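Local coordinates for Two-component sensor histidine kinase (Nostoc sp., PDB 6OZB), which probably senses light as a cyanobacterial phytochrome histidine kinase, here as the isolated GAF domain holding a phycoerythrobilin chromophore, at residues A85-P90 against V140-A145; R102-V107 against I130-V135. The protein carries 1 engineered substitution. All blocks are in the same frame, centred on the assembly; numbering follows the deposited sequence.

Contact 1. Residues A85-P90 against V140-A145; sequences ADDIPP and VEYLTA. With PEB (phycoerythrobilin), chain F.
Tyr-142 reaches across the bilin pocket to Asp-87, and its OH gives a hydrogen bond of 2.8 Å to OD2 of Asp-87. The carboxylate oxygen is met on its anti side, 31° out of the carboxylate plane, while OD2 itself lies at the edge of the ring, near the ring plane. The two side chains cross at about a right angle, with carboxylate and ring planes 82° apart. With CG anti to the backbone N (chi1 -176°), the tyrosine side chain extends from helix 137-145 toward the aspartate, and the CA atoms of Asp-87 and Tyr-142, 9.0 Å apart, are bridged by this single bond. Phycoerythrobilin fills the surroundings: its carbonyl oxygen OA lies 3.0 Å from Tyr-142 CD2, at an oblique angle to the ring, and C3D sits in plane at another edge, 3.8 Å from CE1. Asp-87 also turns its backbone to the chromophore, its O being 2.9 Å from PEB NB. Pro-89 adds a nonpolar surface, its CD 3.4 Å from PEB C1B, and Ile-88 CG1 approaches C4C at 3.6 Å. Asp-87, Ile-88 and Pro-89 correspond in sequence to the DIP motif of phytochrome GAF domains. The 85-90 loop runs from strand 82-83 into helix 90-99, with Pro-89 as N-cap, and faces helix 137-145 across the bilin.

Contact 2. Residues R102-V107 against I130-V135; sequences RSIVDV and ICYRPV. With PEB (phycoerythrobilin), chain F.
Ile-104, Tyr-132 and Val-135 have the most surface buried here, and Ile-104 leads. Its CD1 meets two partners from 130-135: Ile-130 CD1 at 3.8 Å, where the two isoleucines cross at about a right angle, and the OH of Tyr-132 at 3.6 Å. Because Ile-104 CG1 lies beside the backbone N (chi1 -59°) and CD1 continues outward in an extended chain, the methyl end reaches both. CG2, the other branch, also lies near the phenol oxygen, so the end of the tyrosine rests against both branches of one isoleucine. The Tyr-132 side chain leaves its strand without aiming at 102-107, and only its far end closes in; the ring sits oblique to the backbone O of Ile-104. At the other end of the contact Val-135 CG1 faces Val-105 CG1 at a looser 4.4 Å, while the CG2 branches of both valines turn to phycoerythrobilin carboxylates: Val-135 CG2 lies 3.6 Å from O2B and Val-105 CG2 3.6 Å from O2C. Arg-133 grips the O1B/O2B propionate with two bonds, NH2 to O1B at 2.7 Å (160°) and NH1 to O2B at 2.9 Å (172°), so that the carboxylate meets the edge of the guanidinium, in its plane. Gln-114 accepts a further bond from Arg-133 NH2, and His-139 and Asp-136 also bond the chromophore. Strand 111-115 lies between the two strands in the sheet. No hydrogen bond joins 102-107 to 130-135, so they meet through dispersion between side chains; the charged group of Arg-133 is turned to the bilin, where the paired bonds probably offset the charge of the propionate and limit its rotation.

Contact 2 is nested within the chain loop closed by contact 1: the order is 85-90, 102-107, 130-135, 140-145. Their centres lie 14 Å apart, and all four segments belong to the GAF domain and reach the same phycoerythrobilin. Contact 2 joins two strands of the antiparallel sheet, whereas contact 1 joins a loop to helix 137-145, which follows strand 131-134 directly. That helix packs back on contact 2 through Val-140 on Val-135, Leu-143 on Val-105 and Thr-144 on Val-107. One chromophore thus rests against the loop, the helix and the strands together, consistent with a pocket in which changes in the bilin could be felt by several parts of the domain.

Contact 1. Residues A85-P90 against V140-A145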
ATOM      1  N   ALA C  85     -14.004 -23.581  -9.790  1.00 28.28           N
ATOM      2  CA  ALA C  85     -13.242 -22.589 -10.537  1.00 27.08           C
ATOM      3  C   ALA C  85     -13.581 -21.184 -10.069  1.00 26.59           C
ATOM      4  O   ALA C  85     -12.711 -20.326 -10.009  1.00 28.11           O
ATOM      5  CB  ALA C  85     -13.517 -22.726 -12.036  1.00 36.27           C
ATOM      6  N   ASP C  86     -14.849 -20.960  -9.730  1.00 28.20           N
ATOM      7  CA  ASP C  86     -15.333 -19.631  -9.366  1.00 27.36           C
ATOM      8  C   ASP C  86     -14.670 -19.055  -8.117  1.00 23.04           C
ATOM      9  O   ASP C  86     -14.748 -17.847  -7.881  1.00 22.12           O
ATOM     10  CB  ASP C  86     -16.854 -19.657  -9.128  1.00 48.73           C
ATOM     11  CG  ASP C  86     -17.653 -19.762 -10.413  1.00 80.48           C
ATOM     12  OD1 ASP C  86     -17.058 -19.673 -11.513  1.00 84.88           O
ATOM     13  OD2 ASP C  86     -18.891 -19.916 -10.319  1.00 92.76           O
ATOM     14  N   ASP C  87     -14.029 -19.897  -7.313  1.00 21.08           N
ATOM     15  CA  ASP C  87     -13.360 -19.408  -6.108  1.00 21.75           C
ATOM     16  C   ASP C  87     -12.175 -18.509  -6.466  1.00 23.56           C
ATOM     17  O   ASP C  87     -11.781 -17.657  -5.662  1.00 23.11           O
ATOM     18  CB  ASP C  87     -12.895 -20.565  -5.224  1.00 25.86           C
ATOM     19  CG  ASP C  87     -14.035 -21.214  -4.472  1.00 30.63           C
ATOM     20  OD1 ASP C  87     -15.204 -20.988  -4.864  1.00 31.45           O
ATOM     21  OD2 ASP C  87     -13.748 -21.956  -3.499  1.00 24.86           O
ATOM     22  N   ILE C  88     -11.622 -18.716  -7.664  1.00 25.59           N
ATOM     23  CA  ILE C  88     -10.545 -17.888  -8.200  1.00 23.73           C
ATOM     24  C   ILE C  88     -11.035 -17.290  -9.521  1.00 26.08           C
ATOM     25  O   ILE C  88     -10.914 -17.916 -10.570  1.00 28.37           O
ATOM     26  CB  ILE C  88      -9.252 -18.719  -8.424  1.00 25.71           C
ATOM     27  CG1 ILE C  88      -8.869 -19.441  -7.136  1.00 22.71           C
ATOM     28  CG2 ILE C  88      -8.109 -17.829  -8.880  1.00 27.13           C
ATOM     29  CD1 ILE C  88      -7.665 -20.333  -7.256  1.00 21.67           C
ATOM     30  N   PRO C  89     -11.586 -16.064  -9.477  1.00 29.38           N
ATOM     31  CA  PRO C  89     -12.171 -15.450 -10.676  1.00 28.16           C
ATOM     32  C   PRO C  89     -11.121 -15.117 -11.722  1.00 28.16           C
ATOM     33  O   PRO C  89      -9.938 -15.122 -11.400  1.00 23.48           O
ATOM     34  CB  PRO C  89     -12.819 -14.170 -10.134  1.00 31.59           C
ATOM     35  CG  PRO C  89     -13.006 -14.420  -8.698  1.00 37.70           C
ATOM     36  CD  PRO C  89     -11.795 -15.216  -8.298  1.00 27.87           C
ATOM     37  N   PRO C  90     -11.547 -14.816 -12.953  1.00 27.60           N
ATOM     38  CA  PRO C  90     -10.620 -14.567 -14.066  1.00 25.48           C
ATOM     39  C   PRO C  90      -9.517 -13.532 -13.767  1.00 31.21           C
ATOM     40  O   PRO C  90      -8.354 -13.802 -14.070  1.00 28.62           O
ATOM     41  CB  PRO C  90     -11.549 -14.061 -15.161  1.00 32.29           C
ATOM     42  CG  PRO C  90     -12.814 -14.730 -14.888  1.00 34.10           C
ATOM     43  CD  PRO C  90     -12.944 -14.742 -13.401  1.00 27.65           C
ATOM     44  N   VAL C 140     -12.094 -11.901   1.569  1.00 21.06           N
ATOM     45  CA  VAL C 140     -11.957 -11.731   3.014  1.00 22.61           C
ATOM     46  C   VAL C 140     -12.956 -12.629   3.732  1.00 18.26           C
ATOM     47  O   VAL C 140     -12.619 -13.286   4.711  1.00 22.73           O
ATOM     48  CB  VAL C 140     -12.172 -10.285   3.446  1.00 27.63           C
ATOM     49  CG1 VAL C 140     -12.623 -10.195   4.926  1.00 36.67           C
ATOM     50  CG2 VAL C 140     -10.926  -9.552   3.245  1.00 33.34           C
ATOM     51  N   GLU C 141     -14.192 -12.607   3.259  1.00 16.34           N
ATOM     52  CA  GLU C 141     -15.266 -13.380   3.897  1.00 23.42           C
ATOM     53  C   GLU C 141     -14.992 -14.886   3.788  1.00 25.43           C
ATOM     54  O   GLU C 141     -15.262 -15.647   4.711  1.00 24.11           O
ATOM     55  CB  GLU C 141     -16.628 -12.992   3.282  1.00 25.13           C
ATOM     56  CG  GLU C 141     -17.100 -11.585   3.745  1.00 45.92           C
ATOM     57  CD  GLU C 141     -18.145 -10.927   2.837  1.00 52.73           C
ATOM     58  OE1 GLU C 141     -18.887 -11.650   2.136  1.00 50.72           O
ATOM     59  OE2 GLU C 141     -18.226  -9.675   2.840  1.00 52.04           O
ATOM     60  N   TYR C 142     -14.435 -15.302   2.657  1.00 19.20           N
ATOM     61  CA  TYR C 142     -14.056 -16.685   2.402  1.00 18.42           C
ATOM     62  C   TYR C 142     -13.029 -17.159   3.431  1.00 20.82           C
ATOM     63  O   TYR C 142     -13.159 -18.245   4.011  1.00 22.56           O
ATOM     64  CB  TYR C 142     -13.492 -16.753   1.001  1.00 23.15           C
ATOM     65  CG  TYR C 142     -13.088 -18.092   0.419  1.00 24.08           C
ATOM     66  CD1 TYR C 142     -11.774 -18.529   0.485  1.00 25.48           C
ATOM     67  CD2 TYR C 142     -14.006 -18.868  -0.273  1.00 39.18           C
ATOM     68  CE1 TYR C 142     -11.391 -19.737  -0.109  1.00 37.49           C
ATOM     69  CE2 TYR C 142     -13.640 -20.066  -0.867  1.00 36.83           C
ATOM     70  CZ  TYR C 142     -12.337 -20.491  -0.784  1.00 38.56           C
ATOM     71  OH  TYR C 142     -12.000 -21.681  -1.384  1.00 36.77           O
ATOM     72  N   LEU C 143     -12.012 -16.335   3.663  1.00 18.21           N
ATOM     73  CA  LEU C 143     -10.950 -16.688   4.613  1.00 19.10           C
ATOM     74  C   LEU C 143     -11.498 -16.642   6.053  1.00 16.47           C
ATOM     75  O   LEU C 143     -11.251 -17.544   6.854  1.00 22.84           O
ATOM     76  CB  LEU C 143      -9.743 -15.754   4.449  1.00 15.72           C
ATOM     77  CG  LEU C 143      -8.974 -15.842   3.129  1.00 15.50           C
ATOM     78  CD1 LEU C 143      -7.892 -14.739   3.025  1.00 21.59           C
ATOM     79  CD2 LEU C 143      -8.333 -17.169   2.942  1.00 21.23           C
ATOM     80  N   THR C 144     -12.239 -15.589   6.378  1.00 20.68           N
ATOM     81  CA  THR C 144     -12.794 -15.457   7.713  1.00 21.66           C
ATOM     82  C   THR C 144     -13.716 -16.660   8.057  1.00 26.45           C
ATOM     83  O   THR C 144     -13.748 -17.105   9.192  1.00 25.35           O
ATOM     84  CB  THR C 144     -13.538 -14.119   7.876  1.00 21.29           C
ATOM     85  OG1 THR C 144     -12.619 -13.044   7.678  1.00 24.71           O
ATOM     86  CG2 THR C 144     -14.116 -14.001   9.269  1.00 28.03           C
ATOM     87  N   ALA C 145     -14.444 -17.193   7.078  1.00 22.40           N
ATOM     88  CA  ALA C 145     -15.329 -18.314   7.319  1.00 26.29           C
ATOM     89  C   ALA C 145     -14.549 -19.560   7.749  1.00 27.70           C
ATOM     90  O   ALA C 145     -15.110 -20.436   8.403  1.00 31.49           O
ATOM     91  CB  ALA C 145     -16.140 -18.609   6.072  1.00 25.88           C
TER
HETATM   92  CHC PEB F 900      -9.014 -19.487  -3.319  1.00 20.30           C
HETATM   93  NC  PEB F 900      -9.282 -17.072  -4.020  1.00 21.58           N
HETATM   94  C1C PEB F 900      -8.533 -16.033  -4.480  1.00 20.45           C
HETATM   95  C2C PEB F 900      -7.218 -16.414  -4.573  1.00 22.80           C
HETATM   96  C3C PEB F 900      -7.133 -17.729  -4.171  1.00 21.96           C
HETATM   97  C4C PEB F 900      -8.443 -18.133  -3.827  1.00 16.88           C
HETATM   98  CMC PEB F 900      -5.814 -18.479  -4.178  1.00 26.08           C
HETATM   99  CAC PEB F 900      -6.085 -15.451  -5.065  1.00 15.89           C
HETATM  100  CBC PEB F 900      -5.719 -14.448  -3.984  1.00 21.89           C
HETATM  101  CGC PEB F 900      -4.821 -15.128  -2.983  1.00 28.33           C
HETATM  102  O1C PEB F 900      -3.739 -15.637  -3.392  1.00 24.48           O
HETATM  103  O2C PEB F 900      -5.133 -15.180  -1.756  1.00 21.85           O
HETATM  104  ND  PEB F 900      -7.375 -19.884  -1.568  1.00 28.29           N
HETATM  105  C1D PEB F 900      -7.982 -20.398  -2.865  1.00 27.37           C
HETATM  106  C2D PEB F 900      -8.592 -21.657  -2.464  1.00 25.39           C
HETATM  107  C3D PEB F 900      -8.430 -21.895  -1.117  1.00 28.86           C
HETATM  108  C4D PEB F 900      -7.677 -20.870  -0.494  1.00 33.05           C
HETATM  109  CMD PEB F 900      -9.422 -22.537  -3.438  1.00 28.57           C
HETATM  110  CAD PEB F 900      -9.084 -23.075  -0.375  1.00 48.75           C
HETATM  111  CBD PEB F 900      -8.345 -23.761   0.551  1.00 56.99           C
HETATM  112  OD  PEB F 900      -7.324 -20.783   0.673  1.00 29.20           O
HETATM  113  NA  PEB F 900     -14.257 -16.254  -3.969  1.00 24.13           N
HETATM  114  C1A PEB F 900     -15.300 -17.140  -3.584  1.00 30.03           C
HETATM  115  C2A PEB F 900     -16.605 -16.654  -4.158  1.00 25.55           C
HETATM  116  C3A PEB F 900     -16.303 -15.399  -4.962  1.00 25.94           C
HETATM  117  C4A PEB F 900     -14.783 -15.194  -4.802  1.00 25.41           C
HETATM  118  CMA PEB F 900     -17.332 -17.750  -4.998  1.00 28.90           C
HETATM  119  CBA PEB F 900     -18.546 -14.188  -4.622  1.00 26.91           C
HETATM  120  OA  PEB F 900     -15.129 -18.143  -2.911  1.00 28.26           O
HETATM  121  CHA PEB F 900     -14.136 -14.103  -5.305  1.00 19.65           C
HETATM  122  CAA PEB F 900     -17.009 -14.098  -4.567  1.00 23.54           C
HETATM  123  NB  PEB F 900     -11.584 -14.900  -4.880  1.00 17.61           N
HETATM  124  C1B PEB F 900     -12.624 -13.921  -5.223  1.00 19.17           C
HETATM  125  C2B PEB F 900     -12.035 -12.640  -5.537  1.00 17.53           C
HETATM  126  C3B PEB F 900     -10.619 -12.786  -5.387  1.00 17.51           C
HETATM  127  C4B PEB F 900     -10.294 -14.200  -4.982  1.00 21.89           C
HETATM  128  CHB PEB F 900      -8.997 -14.610  -4.795  1.00 18.16           C
HETATM  129  CMB PEB F 900     -12.794 -11.417  -5.941  1.00 20.81           C
HETATM  130  CAB PEB F 900      -9.584 -11.702  -5.601  1.00 17.13           C
HETATM  131  CBB PEB F 900      -9.221 -11.101  -4.260  1.00 17.57           C
HETATM  132  CGB PEB F 900      -8.312  -9.915  -4.589  1.00 22.39           C
HETATM  133  O1B PEB F 900      -7.187 -10.157  -5.120  1.00 27.88           O
HETATM  134  O2B PEB F 900      -8.698  -8.742  -4.365  1.00 17.11           O

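Contact 2. Residues R102-V107 against I130-V135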
ATOM      1  N   ARG C 102       2.704 -13.758  -6.309  1.00 17.56           N
ATOM      2  CA  ARG C 102       2.634 -14.300  -4.956  1.00 17.41           C
ATOM      3  C   ARG C 102       1.774 -13.322  -4.177  1.00 16.71           C
ATOM      4  O   ARG C 102       1.921 -12.119  -4.352  1.00 18.18           O
ATOM      5  CB  ARG C 102       4.018 -14.454  -4.340  1.00 20.35           C
ATOM      6  CG  ARG C 102       4.941 -15.457  -5.094  1.00 23.62           C
ATOM      7  CD  ARG C 102       5.614 -14.850  -6.305  1.00 24.96           C
ATOM      8  NE  ARG C 102       6.392 -13.661  -5.982  1.00 25.67           N
ATOM      9  CZ  ARG C 102       7.647 -13.671  -5.540  1.00 31.72           C
ATOM     10  NH1 ARG C 102       8.292 -14.816  -5.319  1.00 29.33           N
ATOM     11  NH2 ARG C 102       8.240 -12.530  -5.274  1.00 33.36           N
ATOM     12  N   SER C 103       0.870 -13.828  -3.342  1.00 16.20           N
ATOM     13  CA  SER C 103      -0.115 -12.977  -2.676  1.00 19.16           C
ATOM     14  C   SER C 103      -0.156 -13.202  -1.181  1.00 16.44           C
ATOM     15  O   SER C 103      -0.193 -14.340  -0.741  1.00 18.55           O
ATOM     16  CB  SER C 103      -1.505 -13.244  -3.226  1.00 16.06           C
ATOM     17  OG  SER C 103      -1.618 -12.959  -4.604  1.00 21.68           O
ATOM     18  N   ILE C 104      -0.163 -12.099  -0.425  1.00 15.81           N
ATOM     19  CA  ILE C 104      -0.290 -12.094   1.025  1.00 13.45           C
ATOM     20  C   ILE C 104      -1.581 -11.375   1.411  1.00 12.26           C
ATOM     21  O   ILE C 104      -1.680 -10.187   1.180  1.00 16.44           O
ATOM     22  CB  ILE C 104       0.887 -11.352   1.689  1.00 15.16           C
ATOM     23  CG1 ILE C 104       2.237 -11.983   1.329  1.00 17.40           C
ATOM     24  CG2 ILE C 104       0.683 -11.249   3.191  1.00 17.09           C
ATOM     25  CD1 ILE C 104       3.421 -11.018   1.477  1.00 19.52           C
ATOM     26  N   VAL C 105      -2.541 -12.076   2.018  1.00 13.08           N
ATOM     27  CA  VAL C 105      -3.771 -11.443   2.489  1.00 14.41           C
ATOM     28  C   VAL C 105      -3.666 -11.226   3.979  1.00 15.12           C
ATOM     29  O   VAL C 105      -3.375 -12.148   4.725  1.00 13.94           O
ATOM     30  CB  VAL C 105      -5.039 -12.283   2.160  1.00 15.03           C
ATOM     31  CG1 VAL C 105      -6.280 -11.590   2.644  1.00 18.47           C
ATOM     32  CG2 VAL C 105      -5.130 -12.511   0.661  1.00 20.15           C
ATOM     33  N   ASP C 106      -3.923  -9.987   4.397  1.00 15.19           N
ATOM     34  CA  ASP C 106      -3.909  -9.597   5.785  1.00 15.70           C
ATOM     35  C   ASP C 106      -5.332  -9.193   6.151  1.00 16.29           C
ATOM     36  O   ASP C 106      -5.801  -8.088   5.839  1.00 16.32           O
ATOM     37  CB  ASP C 106      -2.912  -8.473   5.995  1.00 15.47           C
ATOM     38  CG  ASP C 106      -2.716  -8.141   7.456  1.00 22.55           C
ATOM     39  OD1 ASP C 106      -1.845  -8.775   8.095  1.00 28.05           O
ATOM     40  OD2 ASP C 106      -3.414  -7.226   7.949  1.00 20.05           O
ATOM     41  N   VAL C 107      -6.040 -10.113   6.780  1.00 15.68           N
ATOM     42  CA  VAL C 107      -7.453  -9.892   7.058  1.00 16.83           C
ATOM     43  C   VAL C 107      -7.688  -8.685   7.951  1.00 18.37           C
ATOM     44  O   VAL C 107      -8.625  -7.899   7.711  1.00 17.42           O
ATOM     45  CB  VAL C 107      -8.068 -11.166   7.679  1.00 17.49           C
ATOM     46  CG1 VAL C 107      -9.465 -10.923   8.153  1.00 24.54           C
ATOM     47  CG2 VAL C 107      -8.066 -12.304   6.641  1.00 21.10           C
ATOM     48  N   ILE C 130       6.763  -5.873  -2.669  1.00 44.75           N
ATOM     49  CA  ILE C 130       5.385  -6.236  -2.373  1.00 32.04           C
ATOM     50  C   ILE C 130       4.576  -4.963  -2.235  1.00 26.35           C
ATOM     51  O   ILE C 130       4.923  -4.083  -1.454  1.00 34.34           O
ATOM     52  CB  ILE C 130       5.262  -7.058  -1.091  1.00 36.28           C
ATOM     53  CG1 ILE C 130       6.131  -8.309  -1.180  1.00 44.26           C
ATOM     54  CG2 ILE C 130       3.808  -7.451  -0.862  1.00 33.62           C
ATOM     55  CD1 ILE C 130       6.365  -8.978   0.151  1.00 50.74           C
ATOM     56  N   CYS C 131       3.499  -4.884  -3.021  0.50 28.53           N
ATOM     57  CA  CYS C 131       2.609  -3.719  -3.082  0.50 30.21           C
ATOM     58  C   CYS C 131       1.222  -4.087  -2.526  0.50 24.30           C
ATOM     59  O   CYS C 131       0.608  -5.063  -2.985  0.50 20.65           O
ATOM     60  CB  CYS C 131       2.507  -3.216  -4.525  0.50 32.42           C
ATOM     61  SG  CYS C 131       1.448  -1.763  -4.783  0.50 30.83           S
ATOM     62  N   TYR C 132       0.733  -3.332  -1.539  1.00 17.03           N
ATOM     63  CA  TYR C 132      -0.536  -3.667  -0.899  1.00 16.22           C
ATOM     64  C   TYR C 132      -1.710  -2.803  -1.408  1.00 16.71           C
ATOM     65  O   TYR C 132      -1.588  -1.604  -1.599  1.00 21.24           O
ATOM     66  CB  TYR C 132      -0.434  -3.531   0.639  1.00 17.39           C
ATOM     67  CG  TYR C 132       0.354  -4.664   1.284  1.00 15.24           C
ATOM     68  CD1 TYR C 132       1.745  -4.617   1.355  1.00 15.71           C
ATOM     69  CD2 TYR C 132      -0.277  -5.771   1.778  1.00 16.82           C
ATOM     70  CE1 TYR C 132       2.461  -5.654   1.901  1.00 16.47           C
ATOM     71  CE2 TYR C 132       0.437  -6.818   2.329  1.00 18.52           C
ATOM     72  CZ  TYR C 132       1.807  -6.748   2.386  1.00 15.96           C
ATOM     73  OH  TYR C 132       2.518  -7.801   2.941  1.00 19.07           O
ATOM     74  N   ARG C 133      -2.858  -3.458  -1.573  1.00 16.20           N
ATOM     75  CA  ARG C 133      -4.085  -2.817  -2.040  1.00 16.69           C
ATOM     76  C   ARG C 133      -5.263  -3.442  -1.306  1.00 15.96           C
ATOM     77  O   ARG C 133      -5.115  -4.496  -0.714  1.00 15.16           O
ATOM     78  CB  ARG C 133      -4.251  -2.999  -3.551  1.00 17.38           C
ATOM     79  CG  ARG C 133      -4.360  -4.467  -3.977  1.00 17.28           C
ATOM     80  CD  ARG C 133      -4.769  -4.619  -5.445  1.00 19.19           C
ATOM     81  NE  ARG C 133      -4.735  -6.033  -5.859  1.00 20.02           N
ATOM     82  CZ  ARG C 133      -5.701  -6.932  -5.627  1.00 23.61           C
ATOM     83  NH1 ARG C 133      -6.800  -6.592  -4.971  1.00 19.33           N
ATOM     84  NH2 ARG C 133      -5.566  -8.190  -6.057  1.00 20.40           N
ATOM     85  N   PRO C 134      -6.443  -2.815  -1.371  1.00 16.36           N
ATOM     86  CA  PRO C 134      -7.600  -3.448  -0.717  1.00 15.84           C
ATOM     87  C   PRO C 134      -7.948  -4.773  -1.390  1.00 15.90           C
ATOM     88  O   PRO C 134      -7.926  -4.871  -2.617  1.00 16.13           O
ATOM     89  CB  PRO C 134      -8.723  -2.411  -0.903  1.00 16.60           C
ATOM     90  CG  PRO C 134      -7.998  -1.112  -1.105  1.00 17.30           C
ATOM     91  CD  PRO C 134      -6.778  -1.492  -1.910  1.00 17.39           C
ATOM     92  N   VAL C 135      -8.230  -5.785  -0.584  1.00 14.95           N
ATOM     93  CA  VAL C 135      -8.600  -7.098  -1.105  1.00 15.17           C
ATOM     94  C   VAL C 135     -10.124  -7.162  -1.224  1.00 16.64           C
ATOM     95  O   VAL C 135     -10.821  -6.526  -0.456  1.00 18.96           O
ATOM     96  CB  VAL C 135      -8.060  -8.220  -0.225  1.00 13.80           C
ATOM     97  CG1 VAL C 135      -8.785  -8.278   1.125  1.00 17.27           C
ATOM     98  CG2 VAL C 135      -8.148  -9.591  -0.930  1.00 19.28           C
TER
HETATM   99  CHC PEB F 900      -9.014 -19.487  -3.319  1.00 20.30           C
HETATM  100  NC  PEB F 900      -9.282 -17.072  -4.020  1.00 21.58           N
HETATM  101  C1C PEB F 900      -8.533 -16.033  -4.480  1.00 20.45           C
HETATM  102  C2C PEB F 900      -7.218 -16.414  -4.573  1.00 22.80           C
HETATM  103  C3C PEB F 900      -7.133 -17.729  -4.171  1.00 21.96           C
HETATM  104  C4C PEB F 900      -8.443 -18.133  -3.827  1.00 16.88           C
HETATM  105  CMC PEB F 900      -5.814 -18.479  -4.178  1.00 26.08           C
HETATM  106  CAC PEB F 900      -6.085 -15.451  -5.065  1.00 15.89           C
HETATM  107  CBC PEB F 900      -5.719 -14.448  -3.984  1.00 21.89           C
HETATM  108  CGC PEB F 900      -4.821 -15.128  -2.983  1.00 28.33           C
HETATM  109  O1C PEB F 900      -3.739 -15.637  -3.392  1.00 24.48           O
HETATM  110  O2C PEB F 900      -5.133 -15.180  -1.756  1.00 21.85           O
HETATM  111  ND  PEB F 900      -7.375 -19.884  -1.568  1.00 28.29           N
HETATM  112  C1D PEB F 900      -7.982 -20.398  -2.865  1.00 27.37           C
HETATM  113  C2D PEB F 900      -8.592 -21.657  -2.464  1.00 25.39           C
HETATM  114  C3D PEB F 900      -8.430 -21.895  -1.117  1.00 28.86           C
HETATM  115  C4D PEB F 900      -7.677 -20.870  -0.494  1.00 33.05           C
HETATM  116  CMD PEB F 900      -9.422 -22.537  -3.438  1.00 28.57           C
HETATM  117  CAD PEB F 900      -9.084 -23.075  -0.375  1.00 48.75           C
HETATM  118  CBD PEB F 900      -8.345 -23.761   0.551  1.00 56.99           C
HETATM  119  OD  PEB F 900      -7.324 -20.783   0.673  1.00 29.20           O
HETATM  120  NA  PEB F 900     -14.257 -16.254  -3.969  1.00 24.13           N
HETATM  121  C1A PEB F 900     -15.300 -17.140  -3.584  1.00 30.03           C
HETATM  122  C2A PEB F 900     -16.605 -16.654  -4.158  1.00 25.55           C
HETATM  123  C3A PEB F 900     -16.303 -15.399  -4.962  1.00 25.94           C
HETATM  124  C4A PEB F 900     -14.783 -15.194  -4.802  1.00 25.41           C
HETATM  125  CMA PEB F 900     -17.332 -17.750  -4.998  1.00 28.90           C
HETATM  126  CBA PEB F 900     -18.546 -14.188  -4.622  1.00 26.91           C
HETATM  127  OA  PEB F 900     -15.129 -18.143  -2.911  1.00 28.26           O
HETATM  128  CHA PEB F 900     -14.136 -14.103  -5.305  1.00 19.65           C
HETATM  129  CAA PEB F 900     -17.009 -14.098  -4.567  1.00 23.54           C
HETATM  130  NB  PEB F 900     -11.584 -14.900  -4.880  1.00 17.61           N
HETATM  131  C1B PEB F 900     -12.624 -13.921  -5.223  1.00 19.17           C
HETATM  132  C2B PEB F 900     -12.035 -12.640  -5.537  1.00 17.53           C
HETATM  133  C3B PEB F 900     -10.619 -12.786  -5.387  1.00 17.51           C
HETATM  134  C4B PEB F 900     -10.294 -14.200  -4.982  1.00 21.89           C
HETATM  135  CHB PEB F 900      -8.997 -14.610  -4.795  1.00 18.16           C
HETATM  136  CMB PEB F 900     -12.794 -11.417  -5.941  1.00 20.81           C
HETATM  137  CAB PEB F 900      -9.584 -11.702  -5.601  1.00 17.13           C
HETATM  138  CBB PEB F 900      -9.221 -11.101  -4.260  1.00 17.57           C
HETATM  139  CGB PEB F 900      -8.312  -9.915  -4.589  1.00 22.39           C
HETATM  140  O1B PEB F 900      -7.187 -10.157  -5.120  1.00 27.88           O
HETATM  141  O2B PEB F 900      -8.698  -8.742  -4.365  1.00 17.11           O